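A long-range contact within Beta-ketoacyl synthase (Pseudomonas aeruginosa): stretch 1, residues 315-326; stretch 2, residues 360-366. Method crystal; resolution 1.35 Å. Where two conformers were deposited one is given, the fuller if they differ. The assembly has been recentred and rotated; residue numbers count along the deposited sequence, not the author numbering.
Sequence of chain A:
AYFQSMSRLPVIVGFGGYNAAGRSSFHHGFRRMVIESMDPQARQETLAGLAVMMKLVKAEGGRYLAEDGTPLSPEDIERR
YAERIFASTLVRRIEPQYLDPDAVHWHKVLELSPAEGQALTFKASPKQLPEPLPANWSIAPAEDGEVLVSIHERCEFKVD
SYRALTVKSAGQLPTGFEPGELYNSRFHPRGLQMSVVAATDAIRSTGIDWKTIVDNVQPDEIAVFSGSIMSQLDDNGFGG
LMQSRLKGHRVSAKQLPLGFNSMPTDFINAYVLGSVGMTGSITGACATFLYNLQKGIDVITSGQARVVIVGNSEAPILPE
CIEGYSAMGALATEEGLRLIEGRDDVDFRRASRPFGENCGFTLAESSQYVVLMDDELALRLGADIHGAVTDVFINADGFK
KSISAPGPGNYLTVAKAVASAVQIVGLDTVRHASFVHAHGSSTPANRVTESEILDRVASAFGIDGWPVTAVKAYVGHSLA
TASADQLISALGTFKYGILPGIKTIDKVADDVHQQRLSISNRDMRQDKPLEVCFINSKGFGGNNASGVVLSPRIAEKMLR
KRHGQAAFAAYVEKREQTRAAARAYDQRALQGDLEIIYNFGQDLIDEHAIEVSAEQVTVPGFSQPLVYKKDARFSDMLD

Stretch 1 (315-326) APILPECIEGYS
Stretch 2, residues 360-366: GFTLAES

Stretch 1 begins as an irregular segment, Ala315 to Leu318, and then enters a helix at Pro319 that runs past Ser326. Leu318 holds the N-cap position. Phi/psi are -132/78 at Ala315, -102/14 at Pro316, -82/82 at Ile317 and -142/147 at Leu318; from Pro319 on, the values are helical. The backbone amides of Ile322 to Ser326 each bond the carbonyl four residues earlier. Ser326 OG also donates to Ile322 O at 2.8 Å. A weak bond, Leu318 N to Pro316 O at 2.9 Å, lies within the segment before the helix.

Stretch 2 is largely extended. Phe361 is at -82/167; from Thr362 to Ser366 phi lies between -71 and -163 and psi between 126 and 161. Gly360, at 124/162, has a backbone that calls for glycine. Ala315 CA and Glu365 CA are 4.6 Å apart; Ile317 CA and Ala364 CA are 6.6 Å apart. The two backbones thus run in roughly opposite directions here. The contact buries 436 Å², both sides summed.

No direct hydrogen bond crosses the contact. One water bridges it, accepting from Ile317 N at 2.9 Å and donating to Glu365 OE1 at 2.8 Å. Ala364 O is buried without a partner; Pro316 CG lies 3.2 Å from Ala364 O, and the proline ring has no N-H to offer it.

Apolar packing centres on Leu363, which points toward stretch 1 with chi1 t and chi2 p. Its CD1 is 3.6 Å from Pro316 CG and 4.2 Å from Tyr325 CE2. Its CD2 is 3.8 Å from Ile322 CG1, 4.2 Å from Cys321 CB, and only 3.1 Å from Pro316 O. Leu363 thus touches both the pre-helix segment and the helix, and has the largest covered area, 107 Å². Ile322 is m,t and Cys321 is m.

Glu365 also points toward stretch 1, with chi1 p, chi2 t and chi3 4°. Its methylenes pack on stretch 1: Glu365 CG is 3.9 Å from Ile317 CD1, and Glu365 CB is 4.0 Å from both Ala315 CA and Pro316 CD. Ile317 is m,t and starts sideways, but its end comes nearer. The Pro316 ring is C-gamma endo.

The aromatic pair lies farther along the helix. Phe361 (chi1 p, chi2 86°) turns its edge toward the face of Tyr325 (chi1 m, chi2 -72°). The ring centroids are 5.3 Å apart and the planes meet at 74°. Phe361 CZ is 3.7 Å from Tyr325 CD1. This geometry sets ring-edge hydrogens against the electron-rich face.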

# COMPACT_ATOMS: atom_id res chain seq x y z
N ALA A 315 -3.26 2.57 13.37
CA ALA A 315 -3.76 2.22 14.69
C ALA A 315 -3.40 0.75 14.94
O ALA A 315 -4.22 -0.15 14.80
CB ALA A 315 -5.29 2.43 14.77
N PRO A 316 -2.13 0.50 15.29
CA PRO A 316 -1.60 -0.85 15.37
C PRO A 316 -1.50 -1.41 16.79
O PRO A 316 -0.85 -2.43 16.96
CB PRO A 316 -0.21 -0.66 14.82
CG PRO A 316 0.20 0.67 15.42
CD PRO A 316 -1.06 1.50 15.46
N ILE A 317 -2.14 -0.77 17.78
CA ILE A 317 -2.03 -1.24 19.15
C ILE A 317 -3.03 -2.39 19.34
O ILE A 317 -4.14 -2.20 19.85
CB ILE A 317 -2.22 -0.12 20.18
CG1 ILE A 317 -1.29 1.07 19.87
CG2 ILE A 317 -1.94 -0.67 21.56
CD1 ILE A 317 -1.57 2.30 20.72
N LEU A 318 -2.59 -3.58 18.92
CA LEU A 318 -3.40 -4.79 18.86
C LEU A 318 -2.47 -5.92 19.25
O LEU A 318 -1.28 -5.85 18.94
CB LEU A 318 -3.92 -5.03 17.44
CG LEU A 318 -4.84 -3.96 16.84
CD1 LEU A 318 -5.03 -4.14 15.34
CD2 LEU A 318 -6.17 -3.97 17.56
N PRO A 319 -2.99 -6.96 19.93
CA PRO A 319 -2.09 -8.02 20.40
C PRO A 319 -1.27 -8.66 19.27
O PRO A 319 -0.11 -8.99 19.47
CB PRO A 319 -3.04 -9.05 21.01
CG PRO A 319 -4.26 -8.28 21.39
CD PRO A 319 -4.38 -7.16 20.39
N GLU A 320 -1.86 -8.85 18.10
CA GLU A 320 -1.18 -9.55 17.01
C GLU A 320 -0.01 -8.72 16.48
O GLU A 320 1.07 -9.27 16.17
CB GLU A 320 -2.17 -9.85 15.89
CG GLU A 320 -3.31 -10.82 16.25
CD GLU A 320 -4.47 -10.16 16.99
OE1 GLU A 320 -4.45 -8.91 17.22
OE2 GLU A 320 -5.41 -10.90 17.34
N CYS A 321 -0.20 -7.40 16.37
CA CYS A 321 0.87 -6.53 15.90
C CYS A 321 2.01 -6.51 16.89
O CYS A 321 3.17 -6.56 16.51
CB CYS A 321 0.36 -5.12 15.68
SG CYS A 321 -0.88 -5.00 14.44
N ILE A 322 1.67 -6.43 18.17
CA ILE A 322 2.68 -6.41 19.21
C ILE A 322 3.47 -7.71 19.19
O ILE A 322 4.71 -7.70 19.21
CB ILE A 322 2.07 -6.13 20.60
CG1 ILE A 322 1.45 -4.73 20.65
CG2 ILE A 322 3.12 -6.31 21.69
CD1 ILE A 322 0.57 -4.50 21.87
N GLU A 323 2.78 -8.85 19.13
CA GLU A 323 3.49 -10.12 19.08
C GLU A 323 4.32 -10.27 17.81
O GLU A 323 5.42 -10.81 17.86
CB GLU A 323 2.57 -11.32 19.26
CG GLU A 323 3.36 -12.62 19.36
CD GLU A 323 2.55 -13.87 19.55
OE1 GLU A 323 1.33 -13.80 19.80
OE2 GLU A 323 3.16 -14.96 19.48
N GLY A 324 3.80 -9.80 16.68
CA GLY A 324 4.51 -9.89 15.41
C GLY A 324 5.84 -9.14 15.42
O GLY A 324 6.87 -9.65 14.96
N TYR A 325 5.83 -7.92 15.94
CA TYR A 325 7.07 -7.17 16.07
C TYR A 325 8.00 -7.73 17.15
O TYR A 325 9.21 -7.76 16.98
CB TYR A 325 6.80 -5.69 16.30
CG TYR A 325 6.38 -4.92 15.07
CD1 TYR A 325 7.29 -4.64 14.07
CD2 TYR A 325 5.08 -4.48 14.91
CE1 TYR A 325 6.91 -3.93 12.93
CE2 TYR A 325 4.70 -3.76 13.80
CZ TYR A 325 5.61 -3.50 12.80
OH TYR A 325 5.24 -2.80 11.68
N SER A 326 7.42 -8.18 18.26
CA SER A 326 8.20 -8.81 19.31
C SER A 326 8.93 -10.04 18.78
O SER A 326 10.10 -10.26 19.09
CB SER A 326 7.30 -9.19 20.49
OG SER A 326 6.73 -8.05 21.09
N GLY A 360 14.80 -1.42 21.74
CA GLY A 360 13.75 -1.67 20.76
C GLY A 360 12.74 -0.53 20.72
O GLY A 360 12.65 0.28 21.66
N PHE A 361 11.98 -0.48 19.63
CA PHE A 361 11.04 0.60 19.46
C PHE A 361 9.74 0.35 20.23
O PHE A 361 9.48 -0.75 20.72
CB PHE A 361 10.85 0.98 17.97
CG PHE A 361 9.94 0.08 17.14
CD1 PHE A 361 8.58 0.28 17.10
CD2 PHE A 361 10.49 -0.86 16.30
CE1 PHE A 361 7.76 -0.46 16.29
CE2 PHE A 361 9.66 -1.63 15.47
CZ PHE A 361 8.30 -1.42 15.48
N THR A 362 8.94 1.41 20.35
CA THR A 362 7.64 1.37 20.96
C THR A 362 6.57 1.65 19.92
O THR A 362 6.61 2.66 19.23
CB THR A 362 7.56 2.43 22.06
OG1 THR A 362 8.43 2.06 23.14
CG2 THR A 362 6.13 2.60 22.60
N LEU A 363 5.61 0.74 19.81
CA LEU A 363 4.53 0.86 18.87
C LEU A 363 3.57 1.98 19.28
O LEU A 363 3.28 2.14 20.46
CB LEU A 363 3.80 -0.48 18.83
CG LEU A 363 2.77 -0.71 17.75
CD1 LEU A 363 3.41 -0.69 16.39
CD2 LEU A 363 2.09 -2.03 18.01
N ALA A 364 3.06 2.73 18.31
CA ALA A 364 2.18 3.85 18.57
C ALA A 364 1.12 4.00 17.49
O ALA A 364 1.27 3.51 16.37
CB ALA A 364 2.98 5.13 18.65
N GLU A 365 0.06 4.72 17.84
CA GLU A 365 -0.98 5.09 16.88
C GLU A 365 -0.94 6.59 16.61
O GLU A 365 -0.72 7.41 17.50
CB GLU A 365 -2.36 4.72 17.43
CG GLU A 365 -2.74 5.40 18.73
CD GLU A 365 -4.06 4.92 19.33
OE1 GLU A 365 -4.69 3.98 18.80
OE2 GLU A 365 -4.45 5.49 20.37
N SER A 366 -1.18 6.96 15.36
CA SER A 366 -1.19 8.36 14.95
C SER A 366 -1.87 8.51 13.63
O SER A 366 -1.73 7.65 12.75
CB SER A 366 0.23 8.88 14.79
OG SER A 366 0.22 10.28 14.49
O HOH W 1 -4.05 1.44 17.80